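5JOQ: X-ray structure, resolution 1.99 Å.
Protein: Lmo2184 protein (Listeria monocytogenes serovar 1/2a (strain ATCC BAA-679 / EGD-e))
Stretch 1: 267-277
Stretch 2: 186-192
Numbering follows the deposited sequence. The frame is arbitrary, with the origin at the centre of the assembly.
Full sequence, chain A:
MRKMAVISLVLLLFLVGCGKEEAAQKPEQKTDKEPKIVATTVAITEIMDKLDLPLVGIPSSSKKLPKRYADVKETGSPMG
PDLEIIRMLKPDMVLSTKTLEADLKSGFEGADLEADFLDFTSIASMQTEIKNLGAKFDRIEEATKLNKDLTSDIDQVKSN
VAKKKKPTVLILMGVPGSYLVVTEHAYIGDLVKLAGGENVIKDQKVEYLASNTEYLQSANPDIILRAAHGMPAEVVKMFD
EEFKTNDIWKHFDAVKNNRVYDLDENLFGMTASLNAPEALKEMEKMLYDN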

ATOM      1  N   LEU A 267     -14.701  -0.629   4.292  1.00 25.76           N
ATOM      2  CA  LEU A 267     -15.894  -0.432   5.096  1.00 18.53           C
ATOM      3  C   LEU A 267     -15.608  -0.162   6.572  1.00 19.34           C
ATOM      4  O   LEU A 267     -16.350   0.592   7.200  1.00 24.29           O
ATOM      5  CB  LEU A 267     -16.800  -1.674   4.983  1.00 24.28           C
ATOM      6  CG  LEU A 267     -18.079  -1.774   5.821  1.00 23.45           C
ATOM      7  CD1 LEU A 267     -19.071  -0.679   5.443  1.00 21.76           C
ATOM      8  CD2 LEU A 267     -18.717  -3.140   5.570  1.00 24.47           C
ATOM      9  N   PHE A 268     -14.547  -0.740   7.133  1.00 16.17           N
ATOM     10  CA  PHE A 268     -14.161  -0.585   8.540  1.00 15.00           C
ATOM     11  C   PHE A 268     -12.958   0.371   8.637  1.00 18.07           C
ATOM     12  O   PHE A 268     -11.801  -0.063   8.605  1.00 16.12           O
ATOM     13  CB  PHE A 268     -13.793  -1.954   9.139  1.00 13.81           C
ATOM     14  CG  PHE A 268     -14.964  -2.904   9.251  1.00 14.39           C
ATOM     15  CD1 PHE A 268     -15.746  -2.918  10.396  1.00 12.83           C
ATOM     16  CD2 PHE A 268     -15.247  -3.793   8.230  1.00 14.21           C
ATOM     17  CE1 PHE A 268     -16.830  -3.791  10.518  1.00 13.49           C
ATOM     18  CE2 PHE A 268     -16.336  -4.691   8.332  1.00 16.18           C
ATOM     19  CZ  PHE A 268     -17.128  -4.667   9.477  1.00 13.02           C
ATOM     20  N   GLY A 269     -13.214   1.654   8.786  1.00 17.11           N
ATOM     21  CA  GLY A 269     -12.113   2.577   8.980  1.00 15.41           C
ATOM     22  C   GLY A 269     -11.666   2.651  10.439  1.00 15.62           C
ATOM     23  O   GLY A 269     -12.293   2.073  11.325  1.00 14.55           O
ATOM     24  N   MET A 270     -10.576   3.394  10.677  1.00 12.84           N
ATOM     25  CA  MET A 270     -10.054   3.534  12.036  1.00 12.94           C
ATOM     26  C   MET A 270     -11.013   4.327  12.925  1.00 12.42           C
ATOM     27  O   MET A 270     -11.049   4.102  14.142  1.00 13.05           O
ATOM     28  CB  MET A 270      -8.689   4.227  12.016  1.00 18.74           C
ATOM     29  CG  MET A 270      -7.775   3.766  13.140  1.00 25.08           C
ATOM     30  SD  MET A 270      -6.069   4.404  12.966  1.00 33.98           S
ATOM     31  CE  MET A 270      -6.340   6.003  13.742  1.00 19.79           C
ATOM     32  N   THR A 271     -11.743   5.276  12.354  1.00 12.69           N
ATOM     33  CA  THR A 271     -12.706   6.066  13.115  1.00 14.74           C
ATOM     34  C   THR A 271     -14.062   6.038  12.417  1.00 17.37           C
ATOM     35  O   THR A 271     -14.182   5.584  11.269  1.00 11.58           O
ATOM     36  CB  THR A 271     -12.226   7.505  13.316  1.00 14.58           C
ATOM     37  OG1 THR A 271     -11.907   8.098  12.048  1.00 15.67           O
ATOM     38  CG2 THR A 271     -10.991   7.525  14.227  1.00 15.78           C
ATOM     39  N   ALA A 272     -15.086   6.544  13.131  1.00 12.38           N
ATOM     40  CA  ALA A 272     -16.481   6.344  12.757  1.00 13.22           C
ATOM     41  C   ALA A 272     -16.827   7.134  11.502  1.00 15.93           C
ATOM     42  O   ALA A 272     -16.231   8.174  11.227  1.00 17.01           O
ATOM     43  CB  ALA A 272     -17.418   6.793  13.917  1.00 11.48           C
ATOM     44  N   SER A 273     -17.871   6.685  10.832  1.00 13.21           N
ATOM     45  CA  SER A 273     -18.460   7.322   9.666  1.00 15.67           C
ATOM     46  C   SER A 273     -19.910   6.869   9.477  1.00 13.07           C
ATOM     47  O   SER A 273     -20.407   6.057  10.218  1.00 15.75           O
ATOM     48  CB  SER A 273     -17.641   7.057   8.408  1.00 20.17           C
ATOM     49  OG  SER A 273     -17.829   5.759   7.951  1.00 20.45           O
ATOM     50  N   LEU A 274     -20.553   7.400   8.451  1.00 13.82           N
ATOM     51  CA  LEU A 274     -21.926   7.054   8.119  1.00 15.78           C
ATOM     52  C   LEU A 274     -22.011   5.595   7.617  1.00 21.74           C
ATOM     53  O   LEU A 274     -23.067   5.066   7.456  1.00 21.10           O
ATOM     54  CB  LEU A 274     -22.564   8.063   7.181  1.00 16.73           C
ATOM     55  CG  LEU A 274     -22.765   9.445   7.793  1.00 17.11           C
ATOM     56  CD1 LEU A 274     -23.499  10.364   6.834  1.00 19.26           C
ATOM     57  CD2 LEU A 274     -23.493   9.345   9.114  1.00 16.78           C
ATOM     58  N   ASN A 275     -20.856   4.984   7.376  1.00 19.06           N
ATOM     59  CA  ASN A 275     -20.751   3.578   7.001  1.00 25.27           C
ATOM     60  C   ASN A 275     -21.097   2.670   8.184  1.00 21.94           C
ATOM     61  O   ASN A 275     -21.270   1.482   8.021  1.00 17.69           O
ATOM     62  CB  ASN A 275     -19.310   3.211   6.638  1.00 23.95           C
ATOM     63  CG  ASN A 275     -18.889   3.740   5.306  1.00 37.97           C
ATOM     64  OD1 ASN A 275     -19.702   4.178   4.525  1.00 39.54           O
ATOM     65  ND2 ASN A 275     -17.606   3.668   5.036  1.00 49.36           N
ATOM     66  N   ALA A 276     -21.221   3.245   9.369  1.00 16.39           N
ATOM     67  CA  ALA A 276     -21.389   2.440  10.570  1.00 14.10           C
ATOM     68  C   ALA A 276     -22.529   1.445  10.565  1.00 15.95           C
ATOM     69  O   ALA A 276     -22.328   0.339  10.994  1.00 18.96           O
ATOM     70  CB  ALA A 276     -21.445   3.320  11.804  1.00 15.11           C
ATOM     71  N   PRO A 277     -23.743   1.862  10.043  1.00 19.53           N
ATOM     72  CA  PRO A 277     -24.788   0.827  10.053  1.00 18.15           C
ATOM     73  C   PRO A 277     -24.379  -0.380   9.203  1.00 21.14           C
ATOM     74  O   PRO A 277     -24.560  -1.491   9.643  1.00 18.94           O
ATOM     75  CB  PRO A 277     -26.007   1.539   9.484  1.00 21.16           C
ATOM     76  CG  PRO A 277     -25.820   2.937   9.916  1.00 22.73           C
ATOM     77  CD  PRO A 277     -24.396   3.161   9.581  1.00 19.60           C
TER
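Stretch 2, residues 186-192: AYIGDLV

Stretch 2 meets stretch 1 as the first turns of a helix set against a winding loop that leads into a helix at its far end. Ala186 takes the N-cap position and the helix runs from Tyr187 through Val192, held by backbone bonds such as Asp190 N to Ala186 O at 2.8 Å and Leu191 N to Tyr187 O at 3.0 Å. The register follows the same sense in both stretches: Thr271 CA lies 5.2 Å from Tyr187 CA, and Ala276 CA lies 8.0 Å from Leu191 CA, so the backbones are closer at the start of the helix than one turn on.

The main bump is Tyr187. Its CA-to-CB bond points toward the loop, and with chi1 in the t well the ring enters a hollow walled largely by backbone and small side chains. Ala272 covers one face: its CA stands 3.5 Å from the centroid of the Tyr187 ring and only 6° off the normal, a CH-pi contact, while Ala272 CB touches Tyr187 CD1 at 3.6 Å. At the ring edge, Gly269 O comes within 3.4 Å of Tyr187 CD2, and Ala276 CB lies 3.4 Å from Tyr187 OH. With Ala272 over one face and Ala276 CB at the edge, small side chains lie close against the broad ring.

A second patch is mostly apolar. Ile188 points sideways at its CB, but both chi angles are m and the end of the side chain comes nearer, placing Ile188 CD1 3.8 Å from Phe268 CB and 3.4 Å from Gly269 O. Leu191, one turn beyond Tyr187, points toward the loop and sets its CD1 3.7 Å from Phe268 CD1. Both methyls lie near the plane of the Phe268 ring, so the helix packs on the edge of this aromatic, whereas on Tyr187 one face is covered by Ala272 and the edge is met by Gly269 O, Met270 O and Ala276 CB.

No direct hydrogen bond crosses the contact; water supplies the polar links. Met270 O receives hydrogen bonds from two waters, one 2.9 Å from Met270 O and accepting from Tyr187 N at 2.9 Å, the other 2.8 Å from Met270 O and accepting from Ile188 N at 3.1 Å. Thus one loop carbonyl serves two free amides of the helix's first turn. A third water joins Tyr187 OH, at 2.6 Å, to Leu267 O, at 2.8 Å.

Past Ala272, a type I turn from Ser273 to Ala276 leads toward the helix and brings Ala276 against Tyr187 OH, with Ser273 OG accepting a capping bond from Asn275 N at 3.2 Å. The rule is economical: one large ring in a small-residue hollow, two aliphatic tips beside it, and water at the helix start and at the tyrosine hydroxyl.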

ATOM      1  N   ALA A 186     -11.812   2.497  21.034  1.00 14.43           N
ATOM      2  CA  ALA A 186     -11.654   2.861  19.633  1.00 13.47           C
ATOM      3  C   ALA A 186     -12.885   2.425  18.846  1.00 12.71           C
ATOM      4  O   ALA A 186     -13.659   1.582  19.298  1.00 10.72           O
ATOM      5  CB  ALA A 186     -10.388   2.214  19.034  1.00 10.50           C
ATOM      6  N   TYR A 187     -13.033   2.979  17.635  1.00  9.33           N
ATOM      7  CA  TYR A 187     -14.275   2.778  16.881  1.00 11.56           C
ATOM      8  C   TYR A 187     -14.524   1.306  16.544  1.00 10.80           C
ATOM      9  O   TYR A 187     -15.651   0.811  16.674  1.00 11.17           O
ATOM     10  CB  TYR A 187     -14.232   3.622  15.606  1.00 11.49           C
ATOM     11  CG  TYR A 187     -15.296   3.251  14.563  1.00 12.77           C
ATOM     12  CD1 TYR A 187     -16.666   3.370  14.854  1.00 13.84           C
ATOM     13  CD2 TYR A 187     -14.923   2.818  13.293  1.00 12.57           C
ATOM     14  CE1 TYR A 187     -17.646   3.059  13.913  1.00 11.56           C
ATOM     15  CE2 TYR A 187     -15.886   2.510  12.334  1.00 10.90           C
ATOM     16  CZ  TYR A 187     -17.239   2.647  12.646  1.00 12.23           C
ATOM     17  OH  TYR A 187     -18.183   2.346  11.707  1.00 15.70           O
ATOM     18  N   ILE A 188     -13.496   0.589  16.080  1.00 10.65           N
ATOM     19  CA  ILE A 188     -13.736  -0.817  15.768  1.00  9.67           C
ATOM     20  C   ILE A 188     -14.071  -1.579  17.046  1.00 12.13           C
ATOM     21  O   ILE A 188     -14.884  -2.503  17.023  1.00 11.11           O
ATOM     22  CB  ILE A 188     -12.535  -1.466  15.057  1.00 11.05           C
ATOM     23  CG1 ILE A 188     -12.197  -0.743  13.743  1.00 16.81           C
ATOM     24  CG2 ILE A 188     -12.802  -2.995  14.813  1.00 10.98           C
ATOM     25  CD1 ILE A 188     -13.262  -0.835  12.725  1.00 17.27           C
ATOM     26  N   GLY A 189     -13.465  -1.215  18.180  1.00 10.99           N
ATOM     27  CA  GLY A 189     -13.902  -1.792  19.459  1.00  9.03           C
ATOM     28  C   GLY A 189     -15.357  -1.486  19.786  1.00  9.51           C
ATOM     29  O   GLY A 189     -16.076  -2.329  20.354  1.00 10.99           O
ATOM     30  N   ASP A 190     -15.805  -0.268  19.463  1.00 11.28           N
ATOM     31  CA  ASP A 190     -17.208   0.081  19.672  1.00 12.09           C
ATOM     32  C   ASP A 190     -18.134  -0.791  18.814  1.00 13.79           C
ATOM     33  O   ASP A 190     -19.202  -1.214  19.269  1.00 11.03           O
ATOM     34  CB  ASP A 190     -17.419   1.568  19.363  1.00 10.52           C
ATOM     35  CG  ASP A 190     -18.723   2.091  19.908  1.00 13.75           C
ATOM     36  OD1 ASP A 190     -19.025   1.788  21.086  1.00 12.00           O
ATOM     37  OD2 ASP A 190     -19.455   2.783  19.184  1.00 14.44           O
ATOM     38  N   LEU A 191     -17.746  -1.068  17.560  1.00 11.51           N
ATOM     39  CA  LEU A 191     -18.588  -1.931  16.718  1.00 13.00           C
ATOM     40  C   LEU A 191     -18.709  -3.326  17.312  1.00 11.81           C
ATOM     41  O   LEU A 191     -19.803  -3.906  17.346  1.00 11.82           O
ATOM     42  CB  LEU A 191     -18.016  -2.023  15.293  1.00 10.26           C
ATOM     43  CG  LEU A 191     -17.993  -0.723  14.491  1.00 11.76           C
ATOM     44  CD1 LEU A 191     -17.268  -1.036  13.172  1.00 12.00           C
ATOM     45  CD2 LEU A 191     -19.445  -0.338  14.152  1.00 13.51           C
ATOM     46  N   VAL A 192     -17.582  -3.896  17.760  1.00 10.09           N
ATOM     47  CA  VAL A 192     -17.618  -5.215  18.381  1.00 11.35           C
ATOM     48  C   VAL A 192     -18.546  -5.202  19.592  1.00 13.51           C
ATOM     49  O   VAL A 192     -19.380  -6.098  19.768  1.00 12.58           O
ATOM     50  CB  VAL A 192     -16.201  -5.664  18.769  1.00 11.96           C
ATOM     51  CG1 VAL A 192     -16.265  -6.905  19.678  1.00  9.98           C
ATOM     52  CG2 VAL A 192     -15.366  -5.996  17.492  1.00 10.80           C
TER
HETATM   53  O   HOH W   1     -11.284   5.176  16.793  1.00  9.42           O
HETATM   54  O   HOH W   2     -17.049   2.195   9.366  1.00 23.22           O
HETATM   55  O   HOH W   3     -10.625   1.632  15.468  1.00 14.56           O